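Uncharacterized protein DUF849 with a TIM barrel fold (PDB 3E49) binds zinc and is probably a 3-keto-5-aminohexanoate cleavage enzyme of the beta-keto acid cleavage family. Local coordinates at residues G16-P21 with F119-M124; G89-T94 with L146-T151; P101-M106 with K160-N165; D154-L159 with R188-P193; P194-T199 with T299-K304. All blocks are in the same frame, centred on the assembly; numbering follows the deposited sequence.

Overall arrangement
From the N terminus, the loop after strand 10-13 meets the region after strand 117-118 in contact 1, a closure of about a hundred residues. Contact 2 opens inside that span and closes beyond it at 146-151, so the two cross, and they touch through F119 and F148. Contact 3 crosses both, pairing outer helices 95-105 and 152-163. Contact 4 opens within contact 3, on the same helix 152-163, and closes past it at 188-193, a shorter loop. Contact 5 follows in series: the start of strand 195-201 meets the end of helix 294-301. K304 reaches back from contact 5 to the carbonyls of M106 and N165 in contact 3, and none of the five nests within another.

Contact 1 (G16-P21 with F119-M124); sequences GAIHTP and FGLYPM
I18 is the residue that reaches across to the loop 119-124, and its two branches divide the work. CG1 lies beside the backbone N (chi1 -81°) and carries CD1 to the edge of the F119 ring, in the ring plane, where CD1 is 3.8 Å from F119 CE2. The other branch, CG2, is anti to the backbone N and touches two partners, L121 CD2 at 3.9 Å from I18 CG2 and the methyl CE of selenomethionine M124 at 4.1 Å from it. All three partners cross the isoleucine at about a right angle, and no hydrogen bond spans the contact. H19 comes next. Its CB leads away from 119-124, yet the ring turns back enough for CD2 to lie 4.5 Å from M124 SE, an oblique approach. The polar side of this imidazole is used elsewhere, with ND1 hydrogen-bonded to the carbonyl of L258. T20 continues the loop toward helix 134-141, where its OG1 bonds to E136. M124 bends at its last torsion (chi3 -69°), which sets CE against I18. The zinc ion lies about 7 Å from the side chain of I18, and E259, one of its ligands, about 6 Å from that of H19. The seam joins the loop after barrel strand 10-13 to the excursion following strand 117-118, beside the zinc site, where TIM-barrel enzymes carry their active sites.

Contact 2 (G89-T94 with L146-T151); sequences GSPHMT and LVFKNT
P91 lies on one face of the F148 ring, and the phenylalanine can be followed outward. F148 CB is 4.0 Å from P91 CB. CG stands anti to the backbone N (chi1 -171°), and the ring beyond it lies against the proline. CD1 packs closely, 3.3 Å from P91 CA and 3.5 Å from P91 CB. Farther out, CE1 still faces P91 CA at 3.6 Å. Over the face itself P91 CG makes a CH-pi contact, 4.2 Å from the centroid of the F148 ring and 17° off its normal. N150 ND2, in one of that residue's two conformers, lies over the opposite face, toward the rim. The proline is presented by a type I turn from S90 to M93, in the loop between barrel strand 82-85 and helix 95-105. An ST turn is set inside it, with H92 N donating to S90 OG. F119 joins the cluster, its ring at about 90° to that of F148. At the other end, L146 CD1 comes to the edge of the H92 ring, near its plane, 3.2 Å from H92 ND1. Beyond F148 the 146-151 segment runs into the subunit interface, where K149 forms a salt bridge with D145 of the second subunit.

Contact 3 (P101-M106 with K160-N165); sequences PATHYM and KTCGGN
A102 and T103 press against T161 and C162 to make the tight half of this contact. T103 CG2 and T161 CG2 stand 3.5 Å apart, closer than two methyls usually pack. T103 holds its methyl beside the backbone N, while its OG1 turns back to the carbonyl of L99. T161 does the converse: its methyl is anti to the backbone N and its OG1 bonds to the carbonyl of F157. Deeper in, the buried SG of C162 lies 3.8 Å from A102 CB and also reaches T103 CG2. These are neighbouring outer helices of the TIM barrel, 95-105 and 152-163, which lead into the adjacent parallel strands 109-113 and 168-173. Toward their C-terminal ends the packing changes character. N165 and selenomethionine M106 cross at about a right angle, with M106 CG 3.7 Å from N165 CG, and the extended M106 chain then carries SE and CE past the amide toward OD1. Here water takes part: one molecule donates to A102 O at 2.9 Å and accepts from N165 ND2, also at 2.9 Å, so A102 and N165 are joined through solvent beside the M106-N165 packing. K304 bonds through NZ to the carbonyls of both M106 and N165.

Contact 4 (D154-L159 with R188-P193); sequences DIEFIL and RKLATP
Where helix 176-187 ends in a Schellman motif at K189, the chain lies against outer helix 152-163, with R188 and L190 meeting E156 and L159. The polar link is a salt bridge whose hydrogen bond, R188 NH2 to E156 OE1 at 3.2 Å, is weak though nearly straight (169°). OE1 lies at the guanidinium edge, near its plane, but the carboxylate plane is turned 89° from it, so the two groups do not meet as a flat bidentate pair. E156 reaches there because its CG is anti to the backbone N (chi1 -173°) and the chain runs on extended. L190 CD1 lies over one face of the same guanidinium and 4.1 Å from E156 CG, giving the ion pair an apolar flank. In the beta/alpha barrel this sets outer helix 152-163 against the loop that leads from the next outer helix, 176-187, into strand 195-201. Nearer the strands, L159 takes over. Its CB touches L190 O at 3.7 Å, its CD1 lies 4.1 Å from L190 CB, and its CD2 turns to A191 CB. A water donates to both L159 O and L190 O, at 3.2 Å each, bridging the two backbones. F185 of helix 176-187 also packs on both leucines. On the interface side, R144 of the second subunit comes near both charges, forming a long, weak ion pair with E156 while standing close to R188.

Contact 5 (P194-T199 with T299-K304); sequences PFFVQT and TMLGLK
L301 lays one methyl over the ring of F196 and slides the other alongside it. F196 CG is anti to the backbone N (chi1 -172°), and the ring it carries faces the end of helix 294-301. L301 answers with CG beside its own backbone N and CD1 extended away from CA (chi2 178°). That places CD1 over the ring centre, in a CH-pi contact 4.1 Å from the centroid of F196 and only 10° off the normal. CD2, the second branch, packs nearer the root of the ring, 3.6 Å from F196 CD1 and 3.9 Å from F196 CB. One leucine thus spans the phenylalanine from CB to the middle of its face. P194, which follows a cis peptide bond, forms the other half: its CG, the puckered ring atom, comes 3.3 Å from M300 O and lies against the backbone of L301 and G302. G302, with positive phi, completes the Schellman motif that closes the helix, so the proline abuts its last turn. Selenomethionine M300 sends its own side chain toward I9. Strand 195-201 starts here, which puts the packing at the N-terminal end of the TIM barrel strands. A water sits 2.7 Å from P194 O and 2.7 Å from L301 O, and R168 also bonds to L301 O through NE and, weakly, to P194 O through NH2. No direct hydrogen bond joins the segments: apolar fit holds the side chains together, while a water and an arginine, probably favourably placed by charge at a helix C terminus, lie where they can serve the facing carbonyls.

Contact 1 (G16-P21 with F119-M124)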
# COMPACT_ATOMS: atom_id res chain seq x y z
N GLY A 16 -8.11 -26.40 18.17
CA GLY A 16 -8.37 -26.49 16.74
C GLY A 16 -8.36 -27.90 16.15
O GLY A 16 -8.57 -28.85 16.86
N ALA A 17 -8.07 -28.01 14.85
CA ALA A 17 -8.03 -29.29 14.12
C ALA A 17 -6.80 -29.40 13.25
O ALA A 17 -6.68 -30.36 12.52
CB ALA A 17 -9.21 -29.38 13.22
N ILE A 18 -5.93 -28.38 13.24
CA ILE A 18 -4.76 -28.43 12.35
C ILE A 18 -3.60 -29.22 12.94
O ILE A 18 -3.11 -30.20 12.33
CB ILE A 18 -4.34 -27.01 11.91
CG1 ILE A 18 -5.26 -26.56 10.77
CG2 ILE A 18 -2.93 -27.03 11.38
CD1 ILE A 18 -5.06 -25.11 10.29
N HIS A 19 -3.14 -28.77 14.10
CA HIS A 19 -2.09 -29.43 14.80
C HIS A 19 -2.52 -30.86 15.28
O HIS A 19 -3.72 -31.11 15.50
CB HIS A 19 -1.62 -28.60 16.00
CG HIS A 19 -1.04 -27.27 15.61
ND1 HIS A 19 -1.40 -26.09 16.23
CD2 HIS A 19 -0.15 -26.93 14.65
CE1 HIS A 19 -0.74 -25.08 15.70
NE2 HIS A 19 0.04 -25.57 14.73
N THR A 20 -1.54 -31.76 15.40
CA THR A 20 -1.77 -33.12 15.90
C THR A 20 -1.06 -33.34 17.27
O THR A 20 -0.08 -32.65 17.60
CB THR A 20 -1.46 -34.16 14.84
OG1 THR A 20 -0.04 -34.32 14.69
CG2 THR A 20 -2.11 -33.78 13.52
N PRO A 21 -1.60 -34.25 18.12
CA PRO A 21 -1.10 -34.43 19.48
C PRO A 21 0.37 -34.81 19.59
O PRO A 21 1.04 -34.45 20.56
CB PRO A 21 -2.01 -35.55 20.04
CG PRO A 21 -3.23 -35.53 19.22
CD PRO A 21 -2.73 -35.15 17.83
N PHE A 119 -5.84 -26.06 1.83
CA PHE A 119 -5.23 -26.00 3.16
C PHE A 119 -3.99 -26.88 3.07
O PHE A 119 -4.09 -28.10 3.15
CB PHE A 119 -6.15 -26.58 4.23
CG PHE A 119 -6.84 -25.58 5.05
CD1 PHE A 119 -7.95 -24.93 4.58
CD2 PHE A 119 -6.39 -25.32 6.33
CE1 PHE A 119 -8.60 -24.01 5.38
CE2 PHE A 119 -7.01 -24.39 7.12
CZ PHE A 119 -8.12 -23.74 6.65
N GLY A 120 -2.83 -26.28 2.89
CA GLY A 120 -1.61 -27.06 2.73
C GLY A 120 -0.96 -27.36 4.06
O GLY A 120 -0.20 -26.53 4.57
N LEU A 121 -1.25 -28.52 4.61
CA LEU A 121 -0.71 -28.92 5.91
C LEU A 121 0.48 -29.86 5.81
O LEU A 121 1.26 -29.96 6.73
CB LEU A 121 -1.79 -29.57 6.76
CG LEU A 121 -3.11 -28.81 7.03
CD1 LEU A 121 -3.85 -29.59 8.07
CD2 LEU A 121 -2.88 -27.38 7.48
N TYR A 122 0.60 -30.51 4.66
CA TYR A 122 1.66 -31.47 4.38
C TYR A 122 3.07 -30.98 4.61
O TYR A 122 3.94 -31.80 4.91
CB TYR A 122 1.53 -32.05 2.96
CG TYR A 122 1.55 -31.04 1.83
CD1 TYR A 122 0.36 -30.48 1.34
CD2 TYR A 122 2.75 -30.65 1.24
CE1 TYR A 122 0.37 -29.58 0.36
CE2 TYR A 122 2.77 -29.72 0.24
CZ TYR A 122 1.57 -29.20 -0.22
OH TYR A 122 1.57 -28.30 -1.22
N PRO A 123 3.36 -29.66 4.43
CA PRO A 123 4.74 -29.28 4.76
C PRO A 123 5.16 -29.51 6.23
O PRO A 123 6.35 -29.56 6.52
CB PRO A 123 4.78 -27.79 4.41
CG PRO A 123 3.78 -27.67 3.33
CD PRO A 123 2.64 -28.52 3.86
N MSE A 124 4.20 -29.63 7.14
CA MSE A 124 4.49 -29.93 8.53
C MSE A 124 5.15 -31.28 8.68
O MSE A 124 5.83 -31.53 9.66
CB MSE A 124 3.23 -29.86 9.37
CG MSE A 124 2.74 -28.44 9.54
SE MSE A 124 1.05 -28.32 10.56
CE MSE A 124 -0.02 -29.08 9.34

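Contact 2 (G89-T94 with L146-T151)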
# COMPACT_ATOMS: atom_id res chain seq x y z
N GLY A 89 -14.06 -27.14 11.69
CA GLY A 89 -13.53 -28.31 12.36
C GLY A 89 -12.38 -28.75 11.47
O GLY A 89 -11.48 -27.96 11.14
N SER A 90 -12.42 -30.01 11.06
CA SER A 90 -11.44 -30.54 10.14
C SER A 90 -11.89 -30.27 8.70
O SER A 90 -13.06 -30.53 8.34
CB SER A 90 -11.25 -32.04 10.36
OG SER A 90 -10.39 -32.61 9.39
N PRO A 91 -10.98 -29.67 7.87
CA PRO A 91 -11.24 -29.52 6.42
C PRO A 91 -11.53 -30.88 5.70
O PRO A 91 -12.03 -30.90 4.57
CB PRO A 91 -9.95 -28.86 5.89
CG PRO A 91 -9.34 -28.16 7.11
CD PRO A 91 -9.71 -29.03 8.29
N HIS A 92 -11.21 -31.99 6.35
CA HIS A 92 -11.49 -33.32 5.80
C HIS A 92 -13.03 -33.64 5.90
O HIS A 92 -13.62 -34.23 4.98
CB HIS A 92 -10.59 -34.39 6.50
CG HIS A 92 -9.11 -34.10 6.39
ND1 HIS A 92 -8.35 -34.51 5.31
CD2 HIS A 92 -8.26 -33.42 7.21
CE1 HIS A 92 -7.10 -34.11 5.48
NE2 HIS A 92 -7.02 -33.44 6.61
N MSE A 93 -13.64 -33.13 6.98
CA MSE A 93 -15.07 -33.36 7.25
C MSE A 93 -16.01 -32.72 6.25
O MSE A 93 -15.60 -31.89 5.45
CB MSE A 93 -15.42 -32.82 8.62
CG MSE A 93 -14.73 -33.52 9.72
SE MSE A 93 -15.02 -32.48 11.25
CE MSE A 93 -14.07 -33.57 12.49
N THR A 94 -17.29 -33.14 6.29
CA THR A 94 -18.38 -32.68 5.39
C THR A 94 -19.25 -31.54 6.00
O THR A 94 -19.10 -31.23 7.18
CB THR A 94 -19.29 -33.82 5.12
OG1 THR A 94 -19.83 -34.27 6.37
CG2 THR A 94 -18.49 -34.97 4.44
N LEU A 146 -7.00 -32.21 -0.84
CA LEU A 146 -8.36 -31.89 -0.40
C LEU A 146 -8.65 -30.38 -0.39
O LEU A 146 -7.75 -29.55 -0.24
CB LEU A 146 -8.67 -32.60 0.93
CG LEU A 146 -8.70 -34.16 0.80
CD1 LEU A 146 -8.85 -34.80 2.16
CD2 LEU A 146 -9.79 -34.72 -0.18
N VAL A 147 -9.90 -30.03 -0.63
CA VAL A 147 -10.30 -28.64 -0.66
C VAL A 147 -11.08 -28.37 0.60
O VAL A 147 -11.86 -29.21 1.01
CB VAL A 147 -11.22 -28.36 -1.88
CG1 VAL A 147 -11.88 -27.01 -1.77
CG2 VAL A 147 -10.41 -28.42 -3.17
N PHE A 148 -10.86 -27.22 1.24
CA PHE A 148 -11.70 -26.85 2.36
C PHE A 148 -12.87 -26.14 1.67
O PHE A 148 -12.73 -25.02 1.21
CB PHE A 148 -10.98 -25.95 3.35
CG PHE A 148 -11.75 -25.71 4.65
CD1 PHE A 148 -12.56 -26.71 5.19
CD2 PHE A 148 -11.57 -24.53 5.38
CE1 PHE A 148 -13.23 -26.52 6.40
CE2 PHE A 148 -12.23 -24.34 6.61
CZ PHE A 148 -13.06 -25.34 7.11
N LYS A 149 -14.00 -26.83 1.57
CA LYS A 149 -15.17 -26.34 0.86
C LYS A 149 -16.07 -25.45 1.70
O LYS A 149 -16.52 -25.85 2.76
CB LYS A 149 -16.00 -27.51 0.29
CG LYS A 149 -17.41 -27.14 -0.25
CD LYS A 149 -18.19 -28.36 -0.84
CE LYS A 149 -19.57 -27.97 -1.40
NZ LYS A 149 -20.55 -27.57 -0.34
N ASN A 150 -16.28 -24.23 1.23
CA ASN A 150 -17.11 -23.23 1.85
C ASN A 150 -17.71 -22.41 0.69
O ASN A 150 -17.26 -21.30 0.46
CB ASN A 150 -16.22 -22.32 2.69
CG ASN A 150 -15.66 -23.00 3.93
OD1 ASN A 150 -16.40 -23.30 4.87
ND2 ASN A 150 -14.33 -23.18 3.98
N THR A 151 -18.65 -22.98 -0.07
CA THR A 151 -19.25 -22.33 -1.22
C THR A 151 -20.18 -21.17 -0.85
O THR A 151 -20.55 -20.99 0.31
CB THR A 151 -20.07 -23.34 -2.08
OG1 THR A 151 -21.17 -23.82 -1.31
CG2 THR A 151 -19.19 -24.52 -2.57

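Contact 3 (P101-M106 with K160-N165)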
# COMPACT_ATOMS: atom_id res chain seq x y z
N PRO A 101 -22.61 -28.89 15.93
CA PRO A 101 -22.34 -28.24 17.20
C PRO A 101 -22.96 -26.83 17.33
O PRO A 101 -23.61 -26.54 18.34
CB PRO A 101 -20.80 -28.19 17.25
CG PRO A 101 -20.39 -29.33 16.42
CD PRO A 101 -21.36 -29.34 15.29
N ALA A 102 -22.77 -26.00 16.32
CA ALA A 102 -23.28 -24.64 16.34
C ALA A 102 -24.80 -24.64 16.34
O ALA A 102 -25.43 -23.89 17.11
CB ALA A 102 -22.76 -23.89 15.11
N THR A 103 -25.38 -25.47 15.47
CA THR A 103 -26.85 -25.54 15.35
C THR A 103 -27.47 -26.13 16.60
O THR A 103 -28.54 -25.69 17.01
CB THR A 103 -27.31 -26.26 14.05
OG1 THR A 103 -26.64 -27.50 13.91
CG2 THR A 103 -26.96 -25.44 12.81
N HIS A 104 -26.78 -27.06 17.26
CA HIS A 104 -27.29 -27.65 18.49
C HIS A 104 -27.09 -26.79 19.73
O HIS A 104 -28.02 -26.59 20.55
CB HIS A 104 -26.66 -29.02 18.77
CG HIS A 104 -27.08 -29.60 20.09
ND1 HIS A 104 -28.23 -30.35 20.24
CD2 HIS A 104 -26.54 -29.48 21.32
CE1 HIS A 104 -28.35 -30.69 21.51
NE2 HIS A 104 -27.35 -30.17 22.19
N TYR A 105 -25.86 -26.30 19.91
CA TYR A 105 -25.51 -25.53 21.10
C TYR A 105 -25.91 -24.06 21.06
O TYR A 105 -26.04 -23.44 22.12
CB TYR A 105 -24.02 -25.72 21.42
CG TYR A 105 -23.67 -27.15 21.89
CD1 TYR A 105 -24.14 -27.63 23.10
CD2 TYR A 105 -22.84 -27.97 21.15
CE1 TYR A 105 -23.84 -28.89 23.55
CE2 TYR A 105 -22.52 -29.25 21.59
CZ TYR A 105 -23.03 -29.70 22.79
OH TYR A 105 -22.74 -30.95 23.24
N MSE A 106 -26.15 -23.55 19.85
CA MSE A 106 -26.53 -22.17 19.63
C MSE A 106 -25.67 -21.20 20.41
O MSE A 106 -26.16 -20.40 21.21
CB MSE A 106 -28.00 -22.00 20.00
CG MSE A 106 -28.86 -22.91 19.16
SE MSE A 106 -30.74 -22.82 19.70
CE MSE A 106 -31.36 -24.23 18.64
N LYS A 160 -27.98 -18.08 7.52
CA LYS A 160 -29.41 -18.19 7.78
C LYS A 160 -29.69 -19.07 8.97
O LYS A 160 -30.43 -18.68 9.88
CB LYS A 160 -30.13 -18.74 6.54
CG LYS A 160 -31.61 -19.02 6.73
N THR A 161 -29.08 -20.25 8.99
CA THR A 161 -29.34 -21.23 10.04
C THR A 161 -28.86 -20.80 11.42
O THR A 161 -29.67 -20.64 12.36
CB THR A 161 -28.75 -22.59 9.62
OG1 THR A 161 -29.37 -22.96 8.38
CG2 THR A 161 -29.04 -23.65 10.64
N CYS A 162 -27.57 -20.57 11.54
CA CYS A 162 -27.00 -20.14 12.82
C CYS A 162 -27.47 -18.74 13.17
O CYS A 162 -27.79 -18.46 14.31
CB CYS A 162 -25.47 -20.24 12.79
SG CYS A 162 -24.89 -21.91 12.62
N GLY A 163 -27.56 -17.88 12.17
CA GLY A 163 -28.04 -16.51 12.39
C GLY A 163 -29.40 -16.51 13.05
O GLY A 163 -29.64 -15.74 13.99
N GLY A 164 -30.27 -17.40 12.57
CA GLY A 164 -31.60 -17.57 13.14
C GLY A 164 -31.60 -17.94 14.61
O GLY A 164 -32.59 -17.72 15.30
N ASN A 165 -30.51 -18.50 15.12
CA ASN A 165 -30.46 -18.86 16.53
C ASN A 165 -29.81 -17.77 17.36
O ASN A 165 -29.44 -18.04 18.48
CB ASN A 165 -29.66 -20.15 16.74
CG ASN A 165 -30.25 -21.36 16.05
OD1 ASN A 165 -31.46 -21.52 16.01
ND2 ASN A 165 -29.39 -22.23 15.50
O HOH W 1 -26.62 -21.58 15.87

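Contact 4 (D154-L159 with R188-P193)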
# COMPACT_ATOMS: atom_id res chain seq x y z
N ASP A 154 -23.10 -22.70 0.84
CA ASP A 154 -22.74 -23.11 2.19
C ASP A 154 -22.78 -21.92 3.16
O ASP A 154 -23.36 -22.00 4.25
CB ASP A 154 -21.32 -23.68 2.23
CG ASP A 154 -21.17 -25.02 1.51
OD1 ASP A 154 -22.18 -25.75 1.34
OD2 ASP A 154 -20.03 -25.35 1.12
N ILE A 155 -22.17 -20.82 2.75
CA ILE A 155 -22.09 -19.64 3.62
C ILE A 155 -23.48 -19.07 3.86
O ILE A 155 -23.82 -18.78 4.98
CB ILE A 155 -21.13 -18.57 3.07
CG1 ILE A 155 -19.69 -19.14 2.98
CG2 ILE A 155 -21.20 -17.33 3.92
CD1 ILE A 155 -18.81 -18.40 1.98
N GLU A 156 -24.26 -18.93 2.80
CA GLU A 156 -25.64 -18.47 2.92
C GLU A 156 -26.42 -19.37 3.89
O GLU A 156 -27.16 -18.90 4.74
CB GLU A 156 -26.30 -18.49 1.54
CG GLU A 156 -27.69 -17.87 1.54
CD GLU A 156 -28.36 -17.90 0.17
OE1 GLU A 156 -27.67 -18.12 -0.87
OE2 GLU A 156 -29.59 -17.70 0.13
N PHE A 157 -26.21 -20.68 3.79
CA PHE A 157 -26.89 -21.62 4.68
C PHE A 157 -26.51 -21.41 6.13
O PHE A 157 -27.38 -21.36 7.01
CB PHE A 157 -26.61 -23.06 4.23
CG PHE A 157 -27.34 -24.08 5.03
CD1 PHE A 157 -28.66 -24.39 4.74
CD2 PHE A 157 -26.75 -24.67 6.14
CE1 PHE A 157 -29.35 -25.31 5.50
CE2 PHE A 157 -27.43 -25.59 6.91
CZ PHE A 157 -28.73 -25.92 6.59
N ILE A 158 -25.21 -21.27 6.39
CA ILE A 158 -24.74 -21.05 7.77
C ILE A 158 -25.29 -19.72 8.32
O ILE A 158 -25.76 -19.65 9.46
CB ILE A 158 -23.20 -21.07 7.82
CG1 ILE A 158 -22.69 -22.46 7.43
CG2 ILE A 158 -22.71 -20.70 9.21
CD1 ILE A 158 -21.23 -22.55 7.05
N LEU A 159 -25.27 -18.68 7.51
CA LEU A 159 -25.72 -17.37 7.98
C LEU A 159 -27.18 -17.43 8.36
O LEU A 159 -27.58 -16.88 9.39
CB LEU A 159 -25.52 -16.29 6.90
CG LEU A 159 -24.09 -15.89 6.55
CD1 LEU A 159 -24.04 -15.00 5.28
CD2 LEU A 159 -23.42 -15.21 7.75
N ARG A 188 -26.17 -8.14 0.50
CA ARG A 188 -27.42 -8.89 0.41
C ARG A 188 -28.15 -8.87 1.74
O ARG A 188 -29.18 -9.50 1.88
CB ARG A 188 -27.17 -10.33 -0.08
CG ARG A 188 -26.73 -10.41 -1.54
CD ARG A 188 -26.26 -11.79 -1.91
NE ARG A 188 -27.25 -12.81 -1.57
CZ ARG A 188 -27.03 -14.12 -1.59
NH1 ARG A 188 -25.84 -14.62 -1.93
NH2 ARG A 188 -28.02 -14.94 -1.25
N LYS A 189 -27.62 -8.14 2.72
CA LYS A 189 -28.22 -8.02 4.07
C LYS A 189 -28.33 -9.34 4.81
O LYS A 189 -29.18 -9.47 5.70
CB LYS A 189 -29.62 -7.38 4.03
CG LYS A 189 -29.72 -6.04 3.34
CD LYS A 189 -28.98 -4.97 4.06
CE LYS A 189 -28.95 -3.70 3.21
NZ LYS A 189 -28.07 -2.66 3.79
N LEU A 190 -27.46 -10.31 4.48
CA LEU A 190 -27.53 -11.63 5.10
C LEU A 190 -26.71 -11.75 6.40
O LEU A 190 -26.71 -12.78 7.06
CB LEU A 190 -27.17 -12.71 4.07
CG LEU A 190 -28.17 -12.78 2.93
CD1 LEU A 190 -27.76 -13.80 1.87
CD2 LEU A 190 -29.62 -13.04 3.48
N ALA A 191 -26.03 -10.67 6.75
CA ALA A 191 -25.25 -10.56 7.97
C ALA A 191 -25.44 -9.12 8.42
O ALA A 191 -25.44 -8.24 7.57
CB ALA A 191 -23.76 -10.84 7.68
N THR A 192 -25.62 -8.88 9.72
CA THR A 192 -25.79 -7.54 10.24
C THR A 192 -24.56 -7.07 11.06
O THR A 192 -23.89 -7.87 11.71
CB THR A 192 -27.03 -7.45 11.14
OG1 THR A 192 -26.82 -8.29 12.27
CG2 THR A 192 -28.26 -7.92 10.41
N PRO A 193 -24.28 -5.77 11.07
CA PRO A 193 -23.12 -5.26 11.80
C PRO A 193 -23.28 -5.27 13.31
O PRO A 193 -24.40 -5.30 13.79
CB PRO A 193 -22.99 -3.81 11.28
CG PRO A 193 -24.37 -3.44 10.89
CD PRO A 193 -25.00 -4.70 10.35
O HOH W 2 -25.49 -17.59 -1.76
O HOH W 3 -26.71 -13.91 10.07

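Contact 5 (P194-T199 with T299-K304)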
# COMPACT_ATOMS: atom_id res chain seq x y z
N PRO A 194 -22.17 -5.24 14.07
CA PRO A 194 -20.77 -5.20 13.60
C PRO A 194 -20.25 -6.56 13.16
O PRO A 194 -20.57 -7.57 13.74
CB PRO A 194 -19.99 -4.70 14.82
CG PRO A 194 -20.86 -5.01 16.01
CD PRO A 194 -22.27 -5.22 15.53
N PHE A 195 -19.41 -6.57 12.14
CA PHE A 195 -18.88 -7.83 11.63
C PHE A 195 -17.54 -8.09 12.31
O PHE A 195 -16.64 -7.24 12.29
CB PHE A 195 -18.71 -7.76 10.09
CG PHE A 195 -19.91 -7.22 9.37
CD1 PHE A 195 -21.06 -7.97 9.27
CD2 PHE A 195 -19.93 -5.94 8.86
CE1 PHE A 195 -22.17 -7.46 8.66
CE2 PHE A 195 -21.03 -5.43 8.26
CZ PHE A 195 -22.15 -6.19 8.15
N PHE A 196 -17.42 -9.25 12.94
CA PHE A 196 -16.17 -9.67 13.60
C PHE A 196 -15.30 -10.34 12.53
O PHE A 196 -15.54 -11.47 12.10
CB PHE A 196 -16.50 -10.57 14.77
CG PHE A 196 -15.32 -10.92 15.65
CD1 PHE A 196 -14.30 -10.01 15.91
CD2 PHE A 196 -15.30 -12.16 16.31
CE1 PHE A 196 -13.25 -10.35 16.76
CE2 PHE A 196 -14.25 -12.50 17.15
CZ PHE A 196 -13.22 -11.58 17.38
N VAL A 197 -14.35 -9.57 12.04
CA VAL A 197 -13.49 -10.01 10.92
C VAL A 197 -12.14 -10.45 11.47
O VAL A 197 -11.39 -9.65 12.04
CB VAL A 197 -13.40 -8.91 9.85
CG1 VAL A 197 -12.47 -9.36 8.75
CG2 VAL A 197 -14.81 -8.53 9.27
N GLN A 198 -11.88 -11.75 11.35
CA GLN A 198 -10.67 -12.35 11.84
C GLN A 198 -9.81 -12.60 10.59
O GLN A 198 -10.08 -13.50 9.77
CB GLN A 198 -10.93 -13.67 12.59
CG GLN A 198 -9.70 -14.32 13.19
CD GLN A 198 -9.27 -13.60 14.47
OE1 GLN A 198 -8.23 -12.97 14.52
NE2 GLN A 198 -10.14 -13.64 15.50
N THR A 199 -8.82 -11.78 10.42
CA THR A 199 -7.90 -11.91 9.25
C THR A 199 -6.81 -12.86 9.64
O THR A 199 -6.11 -12.63 10.64
CB THR A 199 -7.34 -10.55 8.77
OG1 THR A 199 -6.66 -9.90 9.83
CG2 THR A 199 -8.46 -9.65 8.18
N THR A 299 -20.54 -6.37 24.14
CA THR A 299 -21.07 -5.07 23.71
C THR A 299 -20.45 -4.71 22.37
O THR A 299 -21.15 -4.41 21.41
CB THR A 299 -20.77 -3.96 24.73
OG1 THR A 299 -21.35 -4.30 26.00
CG2 THR A 299 -21.36 -2.65 24.27
N MSE A 300 -19.13 -4.81 22.30
CA MSE A 300 -18.42 -4.49 21.05
C MSE A 300 -18.90 -5.33 19.86
O MSE A 300 -19.01 -4.83 18.72
CB MSE A 300 -16.92 -4.67 21.24
CG MSE A 300 -16.32 -3.66 22.20
SE MSE A 300 -14.62 -4.12 22.95
CE MSE A 300 -13.58 -3.75 21.33
N LEU A 301 -19.16 -6.60 20.12
CA LEU A 301 -19.57 -7.57 19.10
C LEU A 301 -21.08 -7.79 18.90
O LEU A 301 -21.47 -8.55 18.01
CB LEU A 301 -18.87 -8.90 19.37
CG LEU A 301 -17.33 -8.90 19.32
CD1 LEU A 301 -16.76 -10.29 19.67
CD2 LEU A 301 -16.84 -8.43 17.96
N GLY A 302 -21.91 -7.11 19.70
CA GLY A 302 -23.38 -7.22 19.64
C GLY A 302 -23.87 -8.62 19.97
O GLY A 302 -24.78 -9.12 19.33
N LEU A 303 -23.28 -9.25 20.99
CA LEU A 303 -23.57 -10.65 21.31
C LEU A 303 -24.85 -10.82 22.18
O LEU A 303 -25.23 -9.92 22.91
CB LEU A 303 -22.35 -11.29 21.95
CG LEU A 303 -21.09 -11.39 21.06
CD1 LEU A 303 -20.05 -12.20 21.81
CD2 LEU A 303 -21.41 -12.02 19.71
N LYS A 304 -25.47 -12.00 22.09
CA LYS A 304 -26.77 -12.26 22.75
C LYS A 304 -26.76 -12.51 24.27
O LYS A 304 -27.81 -12.39 24.93
CB LYS A 304 -27.51 -13.37 22.03
CG LYS A 304 -26.88 -14.75 22.12
CD LYS A 304 -27.72 -15.76 21.35
CE LYS A 304 -27.01 -17.08 21.24
NZ LYS A 304 -27.86 -18.19 20.67
O HOH W 4 -20.14 -9.28 15.78